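Local coordinates for immunoreactive 84kD antigen PG93 (Porphyromonas gingivalis, PDB 5M11), which serves as an essential bacterial surface component of the type-IX secretion system and binds zinc and calcium ions, at residues 588-593 / 603-608; 531-536 / 544-549; 629-634 / 648-653. All blocks are in the same frame, centred on the assembly; numbering follows the deposited sequence.

Contact 1. Residues 588-593 / 603-608; sequences VTVTDI and VATQGT
Strands 589-593 and 603-606 run antiparallel, with axes 4.4 Å apart at their closest and directions 141° apart. They are the first two strands of a beta-propeller blade, which strands 610-613 and 620-624 complete. A classic beta bulge breaks the regular pairing, because Thr591 and Asp592 both face Ala604. Ala604 O accepts from Thr591 N at 3.1 Å, the donor lying above the carbonyl plane, and takes a weak second bond from Asp592 N. Ala604 N donates in return to Asp592 O at 3.0 Å. Further along, Gln606 N meets Thr589 O at 2.8 Å, nearly along the C=O axis.

Val590, Ile593, Val603 and Thr605 share one face. CG1 of Val590 and CG1 of Val603 are 3.7 Å apart, each anti to its own backbone N, and the two side chains cross at about a right angle. Thr591 is the extra residue of the bulge. Its OG1 sits between backbone N and carbonyl carbon (chi1 56°) and bonds to Ile636 O of the next blade. Its CG2 lies across CB of Gln606. Ala604 CB packs on Ile636 and Leu639 of the same neighbouring blade. Asp592 belongs to a known zinc site, though the ion is not bound to it in this model. Its carboxylate leads away from Ala604, and OD2 accepts from Leu639 N.

At the far end Val588 and Thr608 meet tip to tip, CG1 to OG1, at 3.4 Å. The hydroxyl of Thr608 is already used: OG1 donates to Thr605 OG1 at 2.7 Å, and Thr605 OG1 also accepts from Thr608 N, an ST motif.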
ATOM      1  N   VAL A 588      16.761  13.217   4.853  1.00 88.21           N
ATOM      2  CA  VAL A 588      15.783  12.140   4.705  1.00 84.27           C
ATOM      3  C   VAL A 588      14.497  12.588   5.401  1.00 85.84           C
ATOM      4  O   VAL A 588      14.529  12.888   6.602  1.00 84.57           O
ATOM      5  CB  VAL A 588      16.319  10.806   5.288  1.00 86.24           C
ATOM      6  CG1 VAL A 588      15.210   9.782   5.454  1.00 83.16           C
ATOM      7  CG2 VAL A 588      17.442  10.236   4.439  1.00 88.92           C
ATOM      8  N   THR A 589      13.372  12.640   4.659  1.00 81.27           N
ATOM      9  CA  THR A 589      12.071  13.046   5.206  1.00 77.88           C
ATOM     10  C   THR A 589      11.476  11.878   6.014  1.00 77.68           C
ATOM     11  O   THR A 589      11.158  10.824   5.460  1.00 76.34           O
ATOM     12  CB  THR A 589      11.171  13.549   4.082  1.00 83.77           C
ATOM     13  OG1 THR A 589      11.766  14.730   3.543  1.00 89.38           O
ATOM     14  CG2 THR A 589       9.769  13.853   4.544  1.00 78.36           C
ATOM     15  N   VAL A 590      11.374  12.076   7.340  1.00 72.61           N
ATOM     16  CA  VAL A 590      10.849  11.104   8.310  1.00 69.54           C
ATOM     17  C   VAL A 590       9.342  11.390   8.510  1.00 70.99           C
ATOM     18  O   VAL A 590       8.966  12.481   8.954  1.00 70.13           O
ATOM     19  CB  VAL A 590      11.659  11.112   9.652  1.00 72.53           C
ATOM     20  CG1 VAL A 590      10.963  10.301  10.750  1.00 69.95           C
ATOM     21  CG2 VAL A 590      13.076  10.603   9.439  1.00 73.54           C
ATOM     22  N   THR A 591       8.500  10.393   8.167  1.00 65.45           N
ATOM     23  CA  THR A 591       7.036  10.460   8.205  1.00 63.13           C
ATOM     24  C   THR A 591       6.462   9.924   9.539  1.00 64.98           C
ATOM     25  O   THR A 591       5.486  10.489  10.043  1.00 63.08           O
ATOM     26  CB  THR A 591       6.469   9.698   7.013  1.00 65.25           C
ATOM     27  OG1 THR A 591       6.985   8.375   7.052  1.00 65.57           O
ATOM     28  CG2 THR A 591       6.845  10.325   5.686  1.00 64.27           C
ATOM     29  N   ASP A 592       7.049   8.841  10.106  1.00 61.38           N
ATOM     30  CA  ASP A 592       6.573   8.291  11.383  1.00 58.83           C
ATOM     31  C   ASP A 592       7.693   7.687  12.217  1.00 60.36           C
ATOM     32  O   ASP A 592       8.744   7.291  11.690  1.00 61.27           O
ATOM     33  CB  ASP A 592       5.440   7.249  11.202  1.00 59.74           C
ATOM     34  CG  ASP A 592       4.347   7.326  12.280  1.00 70.03           C
ATOM     35  OD1 ASP A 592       4.468   8.175  13.204  1.00 72.46           O
ATOM     36  OD2 ASP A 592       3.356   6.568  12.180  1.00 69.43           O
ATOM     37  N   ILE A 593       7.455   7.651  13.544  1.00 54.14           N
ATOM     38  CA  ILE A 593       8.336   7.088  14.579  1.00 53.36           C
ATOM     39  C   ILE A 593       7.456   6.307  15.569  1.00 55.16           C
ATOM     40  O   ILE A 593       6.435   6.815  16.036  1.00 53.79           O
ATOM     41  CB  ILE A 593       9.255   8.146  15.319  1.00 56.42           C
ATOM     42  CG1 ILE A 593       9.961   9.101  14.336  1.00 58.42           C
ATOM     43  CG2 ILE A 593      10.296   7.460  16.231  1.00 55.58           C
ATOM     44  CD1 ILE A 593      10.160  10.473  14.833  1.00 67.89           C
ATOM     45  N   VAL A 603      11.693   3.717  12.486  1.00 60.91           N
ATOM     46  CA  VAL A 603      11.557   4.943  11.710  1.00 60.85           C
ATOM     47  C   VAL A 603      11.089   4.683  10.265  1.00 66.37           C
ATOM     48  O   VAL A 603      11.802   4.042   9.478  1.00 68.33           O
ATOM     49  CB  VAL A 603      12.877   5.735  11.697  1.00 65.58           C
ATOM     50  CG1 VAL A 603      12.690   7.068  10.989  1.00 66.10           C
ATOM     51  CG2 VAL A 603      13.423   5.937  13.112  1.00 64.92           C
ATOM     52  N   ALA A 604       9.906   5.234   9.922  1.00 60.23           N
ATOM     53  CA  ALA A 604       9.347   5.255   8.576  1.00 59.51           C
ATOM     54  C   ALA A 604       9.827   6.510   7.877  1.00 66.15           C
ATOM     55  O   ALA A 604       9.803   7.598   8.473  1.00 66.34           O
ATOM     56  CB  ALA A 604       7.844   5.256   8.640  1.00 58.47           C
ATOM     57  N   THR A 605      10.279   6.367   6.627  1.00 64.56           N
ATOM     58  CA  THR A 605      10.780   7.468   5.805  1.00 66.69           C
ATOM     59  C   THR A 605      10.050   7.567   4.449  1.00 72.11           C
ATOM     60  O   THR A 605       9.504   6.588   3.933  1.00 70.08           O
ATOM     61  CB  THR A 605      12.316   7.346   5.550  1.00 75.19           C
ATOM     62  OG1 THR A 605      12.587   6.396   4.509  1.00 70.06           O
ATOM     63  CG2 THR A 605      13.123   7.044   6.813  1.00 72.40           C
ATOM     64  N   GLN A 606      10.111   8.757   3.857  1.00 72.00           N
ATOM     65  CA  GLN A 606       9.581   9.043   2.539  1.00 73.83           C
ATOM     66  C   GLN A 606      10.724   8.857   1.548  1.00 80.82           C
ATOM     67  O   GLN A 606      11.568   9.741   1.424  1.00 83.48           O
ATOM     68  CB  GLN A 606       9.002  10.473   2.511  1.00 75.87           C
ATOM     69  CG  GLN A 606       8.425  10.918   1.178  1.00 86.74           C
ATOM     70  CD  GLN A 606       7.354  11.955   1.388  1.00101.29           C
ATOM     71  OE1 GLN A 606       7.631  13.148   1.582  1.00 97.25           O
ATOM     72  NE2 GLN A 606       6.101  11.510   1.371  1.00 89.95           N
ATOM     73  N   GLY A 607      10.805   7.663   0.963  1.00 77.26           N
ATOM     74  CA  GLY A 607      11.779   7.302  -0.065  1.00 79.64           C
ATOM     75  C   GLY A 607      13.022   6.496   0.267  1.00 83.36           C
ATOM     76  O   GLY A 607      13.791   6.198  -0.651  1.00 87.25           O
ATOM     77  N   THR A 608      13.287   6.165   1.536  1.00 76.05           N
ATOM     78  CA  THR A 608      14.522   5.408   1.846  1.00 76.04           C
ATOM     79  C   THR A 608      14.241   4.136   2.712  1.00 75.59           C
ATOM     80  O   THR A 608      15.156   3.566   3.320  1.00 74.15           O
ATOM     81  CB  THR A 608      15.602   6.314   2.496  1.00 82.20           C
ATOM     82  OG1 THR A 608      15.144   6.800   3.760  1.00 81.48           O
ATOM     83  CG2 THR A 608      16.034   7.471   1.600  1.00 81.15           C
TER

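Contact 2. Residues 531-536 / 544-549; sequences KTIYAM and VWMGSD
The buried, apolar side of this contact is made by Ile533, Met536 and Met546. CG2 of Ile533 touches CB of Met546 at 3.9 Å, and the two side chains cross obliquely. Met536 lies beside Met546, pointing the same way, with CG 4.0 Å from Met546 CB. Met546 CG takes the crowded position between backbone N and carbonyl carbon (chi1 44°), and its chain bends at chi3 (104°), at the SD-CE end. Phe553 of the same blade and Trp482 of the preceding one pack against Met546.

Strands 533-536 and 544-548 form the antiparallel hairpin that opens a propeller blade. Tyr534 and Ala535 both face Gly547, a classic beta bulge. Gly547 O accepts from Tyr534 N at 2.9 Å, in the carbonyl plane, and only weakly from Ala535 N. Gly547 N donates to Ala535 O at 2.9 Å, from above that carbonyl plane.

The polar end, with Lys531 and Asp549, is more open to solvent but closely bonded. Asp549 OD1 grips two successive backbone N-H groups. Lys531 N reaches its syn lone pair at 2.8 Å, while Thr532 N comes from above the carboxylate plane at 3.2 Å. These bonds restrain the carboxylate, which stands nearly perpendicular to the Tyr534 ring (88° between planes). The ring has Ser548 O at its edge, in plane, and Thr532 O over one face, toward the rim. Lys531 passes across the carboxylate, CB, CG and CD each near OD2, then bends at chi3. Its NZ ends 5.8 Å from Asp549 OD2, too far for a salt bridge, though the charges may attract weakly.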
ATOM      1  N   LYS A 531      12.620  22.316   8.574  1.00 79.63           N
ATOM      2  CA  LYS A 531      11.639  23.155   7.896  1.00 81.10           C
ATOM      3  C   LYS A 531      10.236  22.763   8.395  1.00 83.52           C
ATOM      4  O   LYS A 531       9.472  23.639   8.807  1.00 84.28           O
ATOM      5  CB  LYS A 531      11.787  23.048   6.364  1.00 85.71           C
ATOM      6  CG  LYS A 531      13.115  23.626   5.837  1.00 96.23           C
ATOM      7  CD  LYS A 531      13.276  23.510   4.315  1.00109.14           C
ATOM      8  CE  LYS A 531      12.853  24.742   3.536  1.00123.23           C
ATOM      9  NZ  LYS A 531      12.967  24.544   2.057  1.00131.31           N
ATOM     10  N   THR A 532       9.934  21.450   8.439  1.00 76.97           N
ATOM     11  CA  THR A 532       8.662  20.934   8.945  1.00 73.42           C
ATOM     12  C   THR A 532       8.926  19.724   9.830  1.00 75.08           C
ATOM     13  O   THR A 532       9.837  18.958   9.533  1.00 74.90           O
ATOM     14  CB  THR A 532       7.697  20.585   7.787  1.00 76.18           C
ATOM     15  OG1 THR A 532       7.588  21.707   6.905  1.00 76.36           O
ATOM     16  CG2 THR A 532       6.291  20.206   8.286  1.00 70.26           C
ATOM     17  N   ILE A 533       8.123  19.563  10.918  1.00 69.29           N
ATOM     18  CA  ILE A 533       8.125  18.428  11.853  1.00 65.77           C
ATOM     19  C   ILE A 533       6.953  17.540  11.469  1.00 67.22           C
ATOM     20  O   ILE A 533       5.808  17.990  11.515  1.00 65.75           O
ATOM     21  CB  ILE A 533       8.045  18.878  13.340  1.00 68.02           C
ATOM     22  CG1 ILE A 533       9.148  19.894  13.713  1.00 70.57           C
ATOM     23  CG2 ILE A 533       8.031  17.667  14.291  1.00 67.12           C
ATOM     24  CD1 ILE A 533      10.594  19.385  13.595  1.00 81.09           C
ATOM     25  N   TYR A 534       7.231  16.298  11.046  1.00 63.52           N
ATOM     26  CA  TYR A 534       6.168  15.406  10.564  1.00 61.51           C
ATOM     27  C   TYR A 534       5.747  14.379  11.584  1.00 61.63           C
ATOM     28  O   TYR A 534       4.577  14.002  11.592  1.00 59.33           O
ATOM     29  CB  TYR A 534       6.592  14.681   9.276  1.00 63.64           C
ATOM     30  CG  TYR A 534       7.021  15.589   8.144  1.00 68.63           C
ATOM     31  CD1 TYR A 534       6.100  16.400   7.487  1.00 71.73           C
ATOM     32  CD2 TYR A 534       8.336  15.598   7.695  1.00 71.92           C
ATOM     33  CE1 TYR A 534       6.485  17.224   6.431  1.00 76.01           C
ATOM     34  CE2 TYR A 534       8.738  16.429   6.648  1.00 76.60           C
ATOM     35  CZ  TYR A 534       7.806  17.239   6.017  1.00 86.59           C
ATOM     36  OH  TYR A 534       8.190  18.070   4.990  1.00 92.88           O
ATOM     37  N   ALA A 535       6.686  13.919  12.421  1.00 58.47           N
ATOM     38  CA  ALA A 535       6.445  12.886  13.417  1.00 57.46           C
ATOM     39  C   ALA A 535       7.018  13.251  14.769  1.00 64.55           C
ATOM     40  O   ALA A 535       8.006  13.973  14.821  1.00 67.31           O
ATOM     41  CB  ALA A 535       7.059  11.584  12.941  1.00 58.24           C
ATOM     42  N   MET A 536       6.411  12.720  15.861  1.00 60.55           N
ATOM     43  CA  MET A 536       6.784  12.888  17.287  1.00 59.75           C
ATOM     44  C   MET A 536       6.491  11.628  18.090  1.00 60.52           C
ATOM     45  O   MET A 536       5.422  11.044  17.903  1.00 60.11           O
ATOM     46  CB  MET A 536       6.001  14.028  17.921  1.00 62.41           C
ATOM     47  CG  MET A 536       6.407  15.363  17.450  1.00 68.54           C
ATOM     48  SD  MET A 536       5.295  16.572  18.152  1.00 73.72           S
ATOM     49  CE  MET A 536       6.018  17.921  17.546  1.00 72.96           C
ATOM     50  N   VAL A 544      11.291  13.241  23.652  1.00 60.74           N
ATOM     51  CA  VAL A 544      10.347  13.343  22.545  1.00 58.41           C
ATOM     52  C   VAL A 544      11.155  13.370  21.263  1.00 64.35           C
ATOM     53  O   VAL A 544      11.730  14.389  20.900  1.00 66.44           O
ATOM     54  CB  VAL A 544       9.274  14.455  22.636  1.00 60.74           C
ATOM     55  CG1 VAL A 544       8.499  14.576  21.327  1.00 59.43           C
ATOM     56  CG2 VAL A 544       8.301  14.150  23.762  1.00 59.48           C
ATOM     57  N   TRP A 545      11.238  12.211  20.616  1.00 60.98           N
ATOM     58  CA  TRP A 545      11.952  12.047  19.374  1.00 63.10           C
ATOM     59  C   TRP A 545      11.075  12.555  18.277  1.00 70.62           C
ATOM     60  O   TRP A 545       9.926  12.120  18.165  1.00 68.67           O
ATOM     61  CB  TRP A 545      12.335  10.577  19.157  1.00 61.73           C
ATOM     62  CG  TRP A 545      13.379  10.120  20.116  1.00 64.28           C
ATOM     63  CD1 TRP A 545      13.173   9.551  21.340  1.00 66.84           C
ATOM     64  CD2 TRP A 545      14.791  10.345  20.008  1.00 66.59           C
ATOM     65  NE1 TRP A 545      14.379   9.361  21.982  1.00 68.13           N
ATOM     66  CE2 TRP A 545      15.388   9.845  21.189  1.00 70.80           C
ATOM     67  CE3 TRP A 545      15.621  10.857  18.995  1.00 69.64           C
ATOM     68  CZ2 TRP A 545      16.771   9.829  21.380  1.00 72.28           C
ATOM     69  CZ3 TRP A 545      16.991  10.879  19.204  1.00 73.52           C
ATOM     70  CH2 TRP A 545      17.553  10.352  20.376  1.00 74.84           C
ATOM     71  N   MET A 546      11.576  13.523  17.499  1.00 71.35           N
ATOM     72  CA  MET A 546      10.793  14.046  16.385  1.00 71.65           C
ATOM     73  C   MET A 546      11.540  13.901  15.075  1.00 75.23           C
ATOM     74  O   MET A 546      12.774  13.951  15.039  1.00 76.67           O
ATOM     75  CB  MET A 546      10.297  15.484  16.588  1.00 75.02           C
ATOM     76  CG  MET A 546      11.300  16.427  17.130  1.00 81.53           C
ATOM     77  SD  MET A 546      10.374  17.726  17.959  1.00 86.88           S
ATOM     78  CE  MET A 546      10.621  17.259  19.613  1.00 82.88           C
ATOM     79  N   GLY A 547      10.760  13.649  14.033  1.00 68.94           N
ATOM     80  CA  GLY A 547      11.229  13.459  12.676  1.00 69.09           C
ATOM     81  C   GLY A 547      10.829  14.644  11.844  1.00 72.98           C
ATOM     82  O   GLY A 547       9.765  15.228  12.064  1.00 71.79           O
ATOM     83  N   SER A 548      11.687  15.007  10.905  1.00 72.27           N
ATOM     84  CA  SER A 548      11.499  16.160  10.041  1.00 74.97           C
ATOM     85  C   SER A 548      11.932  15.864   8.593  1.00 80.74           C
ATOM     86  O   SER A 548      12.192  14.712   8.233  1.00 80.56           O
ATOM     87  CB  SER A 548      12.299  17.342  10.597  1.00 81.79           C
ATOM     88  OG  SER A 548      13.696  17.198  10.384  1.00 94.30           O
ATOM     89  N   ASP A 549      12.024  16.923   7.779  1.00 78.35           N
ATOM     90  CA  ASP A 549      12.487  16.874   6.402  1.00 80.45           C
ATOM     91  C   ASP A 549      14.023  16.659   6.345  1.00 85.31           C
ATOM     92  O   ASP A 549      14.532  16.207   5.315  1.00 86.85           O
ATOM     93  CB  ASP A 549      12.108  18.191   5.700  1.00 84.84           C
ATOM     94  CG  ASP A 549      12.757  19.417   6.325  1.00 90.40           C
ATOM     95  OD1 ASP A 549      12.424  19.736   7.503  1.00 88.37           O
ATOM     96  OD2 ASP A 549      13.626  20.028   5.662  1.00 92.26           O
TER

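Contact 3. Residues 629-634 / 648-653; sequences SPLLSN and LYIGTA
The loop 629-634 packs against the C-terminal end of strand 647-652 just before the chain enters strand 636-642. That strand pairs with 647-652 in the last blade of the propeller, which the N-terminal strand 13-16 closes on its outer edge. Ile650 and Thr652 point toward the loop, with Gly651 between them.

Thr652 carries most of the contact. Its CB stands 3.9 Å from CB of Ser633. There the side chain forks. OG1 sits between the backbone N and the carbonyl carbon (chi1 67°) and touches CB of Leu632 at 3.6 Å. Its hydrogen bond is to Gly655 O, at the start of the next strand, across the turn. The other branch, CG2, is anti to the carbonyl carbon and points into the loop. It meets Ser633 O at 3.6 Å and CD1 of Leu631 at 3.9 Å.

Leu631 CD1 is shared, for it also touches CG2 of Ile650 at 3.9 Å. CG of Leu631 is anti to its backbone N (chi1 -174°), which carries the methyl to the strand. The two side chains cross at about a right angle, and Ile636 packs on Ile650 and Thr652. The backbone of Leu631 is held by a bond within its own segment: N donates to Ser629 OG at 3.2 Å, an ST turn. Leu632 turns its CG away from Thr652, toward Thr15 and Met657.

Ser633 OG, anti to its backbone N, bonds to Asn635 N and brushes CB of Ala653. No hydrogen bond links the two segments. The hydroxyls of Thr652 and Ser633 find partners close to their own positions in the chain, so the loop meets the strand through van der Waals contacts, carbon to carbon and carbon to oxygen.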
ATOM      1  N   SER A 629      14.437  -6.218   1.020  1.00 78.92           N
ATOM      2  CA  SER A 629      13.410  -6.904   1.793  1.00 75.78           C
ATOM      3  C   SER A 629      12.066  -7.015   1.031  1.00 76.26           C
ATOM      4  O   SER A 629      11.890  -6.334   0.015  1.00 77.65           O
ATOM      5  CB  SER A 629      13.206  -6.178   3.119  1.00 76.31           C
ATOM      6  OG  SER A 629      12.266  -5.132   2.954  1.00 84.90           O
ATOM      7  N   PRO A 630      11.086  -7.812   1.542  1.00 67.63           N
ATOM      8  CA  PRO A 630       9.782  -7.913   0.863  1.00 65.79           C
ATOM      9  C   PRO A 630       8.919  -6.635   0.953  1.00 64.87           C
ATOM     10  O   PRO A 630       7.806  -6.655   0.418  1.00 63.13           O
ATOM     11  CB  PRO A 630       9.099  -9.078   1.593  1.00 66.40           C
ATOM     12  CG  PRO A 630      10.188  -9.780   2.343  1.00 71.26           C
ATOM     13  CD  PRO A 630      11.119  -8.699   2.723  1.00 67.15           C
ATOM     14  N   LEU A 631       9.440  -5.531   1.588  1.00 58.30           N
ATOM     15  CA  LEU A 631       8.788  -4.218   1.729  1.00 56.28           C
ATOM     16  C   LEU A 631       8.221  -3.735   0.372  1.00 63.07           C
ATOM     17  O   LEU A 631       8.934  -3.689  -0.643  1.00 64.32           O
ATOM     18  CB  LEU A 631       9.762  -3.183   2.328  1.00 55.91           C
ATOM     19  CG  LEU A 631       9.219  -1.796   2.675  1.00 59.00           C
ATOM     20  CD1 LEU A 631       8.391  -1.814   3.943  1.00 57.11           C
ATOM     21  CD2 LEU A 631      10.339  -0.822   2.868  1.00 60.29           C
ATOM     22  N   LEU A 632       6.899  -3.449   0.361  1.00 60.19           N
ATOM     23  CA  LEU A 632       6.121  -3.066  -0.831  1.00 60.90           C
ATOM     24  C   LEU A 632       6.591  -1.739  -1.469  1.00 68.85           C
ATOM     25  O   LEU A 632       6.667  -1.656  -2.701  1.00 71.39           O
ATOM     26  CB  LEU A 632       4.617  -2.995  -0.500  1.00 58.12           C
ATOM     27  CG  LEU A 632       3.884  -4.335  -0.360  1.00 60.19           C
ATOM     28  CD1 LEU A 632       2.491  -4.137   0.213  1.00 57.49           C
ATOM     29  CD2 LEU A 632       3.785  -5.061  -1.701  1.00 64.78           C
ATOM     30  N   SER A 633       6.902  -0.720  -0.643  1.00 64.79           N
ATOM     31  CA  SER A 633       7.338   0.582  -1.125  1.00 66.74           C
ATOM     32  C   SER A 633       8.329   1.221  -0.165  1.00 72.57           C
ATOM     33  O   SER A 633       8.198   1.051   1.052  1.00 69.99           O
ATOM     34  CB  SER A 633       6.133   1.500  -1.309  1.00 69.66           C
ATOM     35  OG  SER A 633       6.506   2.830  -1.625  1.00 79.69           O
ATOM     36  N   ASN A 634       9.308   1.985  -0.711  1.00 72.52           N
ATOM     37  CA  ASN A 634      10.284   2.736   0.096  1.00 72.21           C
ATOM     38  C   ASN A 634       9.630   3.995   0.705  1.00 73.85           C
ATOM     39  O   ASN A 634      10.216   4.603   1.600  1.00 72.80           O
ATOM     40  CB  ASN A 634      11.526   3.128  -0.728  1.00 76.84           C
ATOM     41  CG  ASN A 634      12.423   1.979  -1.137  1.00 90.21           C
ATOM     42  OD1 ASN A 634      12.587   0.991  -0.413  1.00 82.90           O
ATOM     43  ND2 ASN A 634      13.072   2.117  -2.292  1.00 75.14           N
ATOM     44  N   LEU A 648       4.648  -5.256  13.843  1.00 49.31           N
ATOM     45  CA  LEU A 648       4.702  -3.857  13.419  1.00 47.48           C
ATOM     46  C   LEU A 648       3.913  -3.721  12.119  1.00 52.76           C
ATOM     47  O   LEU A 648       4.224  -4.415  11.137  1.00 54.08           O
ATOM     48  CB  LEU A 648       6.158  -3.347  13.237  1.00 47.39           C
ATOM     49  CG  LEU A 648       6.340  -1.881  12.737  1.00 50.21           C
ATOM     50  CD1 LEU A 648       5.995  -0.852  13.821  1.00 48.23           C
ATOM     51  CD2 LEU A 648       7.760  -1.640  12.305  1.00 53.24           C
ATOM     52  N   TYR A 649       2.880  -2.848  12.121  1.00 47.49           N
ATOM     53  CA  TYR A 649       2.054  -2.539  10.944  1.00 47.02           C
ATOM     54  C   TYR A 649       2.750  -1.418  10.159  1.00 51.75           C
ATOM     55  O   TYR A 649       3.177  -0.421  10.752  1.00 52.64           O
ATOM     56  CB  TYR A 649       0.615  -2.171  11.356  1.00 46.49           C
ATOM     57  CG  TYR A 649      -0.159  -3.352  11.891  1.00 47.47           C
ATOM     58  CD1 TYR A 649      -0.961  -4.118  11.056  1.00 50.83           C
ATOM     59  CD2 TYR A 649      -0.035  -3.747  13.218  1.00 47.62           C
ATOM     60  CE1 TYR A 649      -1.633  -5.245  11.533  1.00 54.06           C
ATOM     61  CE2 TYR A 649      -0.683  -4.881  13.701  1.00 49.07           C
ATOM     62  CZ  TYR A 649      -1.496  -5.620  12.860  1.00 60.11           C
ATOM     63  OH  TYR A 649      -2.183  -6.710  13.356  1.00 62.81           O
ATOM     64  N   ILE A 650       2.955  -1.624   8.855  1.00 47.41           N
ATOM     65  CA  ILE A 650       3.690  -0.681   8.005  1.00 47.09           C
ATOM     66  C   ILE A 650       2.755  -0.202   6.925  1.00 50.98           C
ATOM     67  O   ILE A 650       2.414  -0.977   6.036  1.00 50.24           O
ATOM     68  CB  ILE A 650       4.993  -1.338   7.412  1.00 50.46           C
ATOM     69  CG1 ILE A 650       5.893  -1.976   8.515  1.00 50.25           C
ATOM     70  CG2 ILE A 650       5.789  -0.368   6.539  1.00 49.38           C
ATOM     71  CD1 ILE A 650       6.662  -3.280   8.074  1.00 54.08           C
ATOM     72  N   GLY A 651       2.327   1.049   7.029  1.00 47.74           N
ATOM     73  CA  GLY A 651       1.455   1.641   6.030  1.00 49.47           C
ATOM     74  C   GLY A 651       2.268   2.219   4.896  1.00 59.38           C
ATOM     75  O   GLY A 651       2.678   3.377   4.978  1.00 60.88           O
ATOM     76  N   THR A 652       2.581   1.417   3.858  1.00 59.27           N
ATOM     77  CA  THR A 652       3.363   1.944   2.723  1.00 62.00           C
ATOM     78  C   THR A 652       2.420   2.639   1.746  1.00 68.38           C
ATOM     79  O   THR A 652       1.202   2.449   1.817  1.00 67.10           O
ATOM     80  CB  THR A 652       4.240   0.876   1.999  1.00 67.55           C
ATOM     81  OG1 THR A 652       3.437  -0.109   1.334  1.00 57.67           O
ATOM     82  CG2 THR A 652       5.265   0.226   2.912  1.00 66.35           C
ATOM     83  N   ALA A 653       2.985   3.419   0.817  1.00 67.99           N
ATOM     84  CA  ALA A 653       2.208   4.121  -0.208  1.00 70.32           C
ATOM     85  C   ALA A 653       1.448   3.120  -1.114  1.00 73.50           C
ATOM     86  O   ALA A 653       0.446   3.484  -1.738  1.00 73.64           O
ATOM     87  CB  ALA A 653       3.133   5.005  -1.040  1.00 73.81           C
TER

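The three contacts sit in consecutive propeller blades, in the order contact 2, contact 1, contact 3. Contact 1 touches both others. Its centre is about 10 Å from that of contact 2, where Val590 N probably bonds to Ser548 O at 2.9 Å. Its centre is about 11 Å from that of contact 3, where Gly607 N probably bonds to Asn634 O at 3.2 Å. Contacts 2 and 3 do not touch, their nearest atoms being about 12 Å apart. The bulges of contacts 1 and 2 occupy equivalent places in their blades. A zinc ion lies about 4 Å from the Asp592 side chain. A calcium ion lies about 5 Å from that of Ser633.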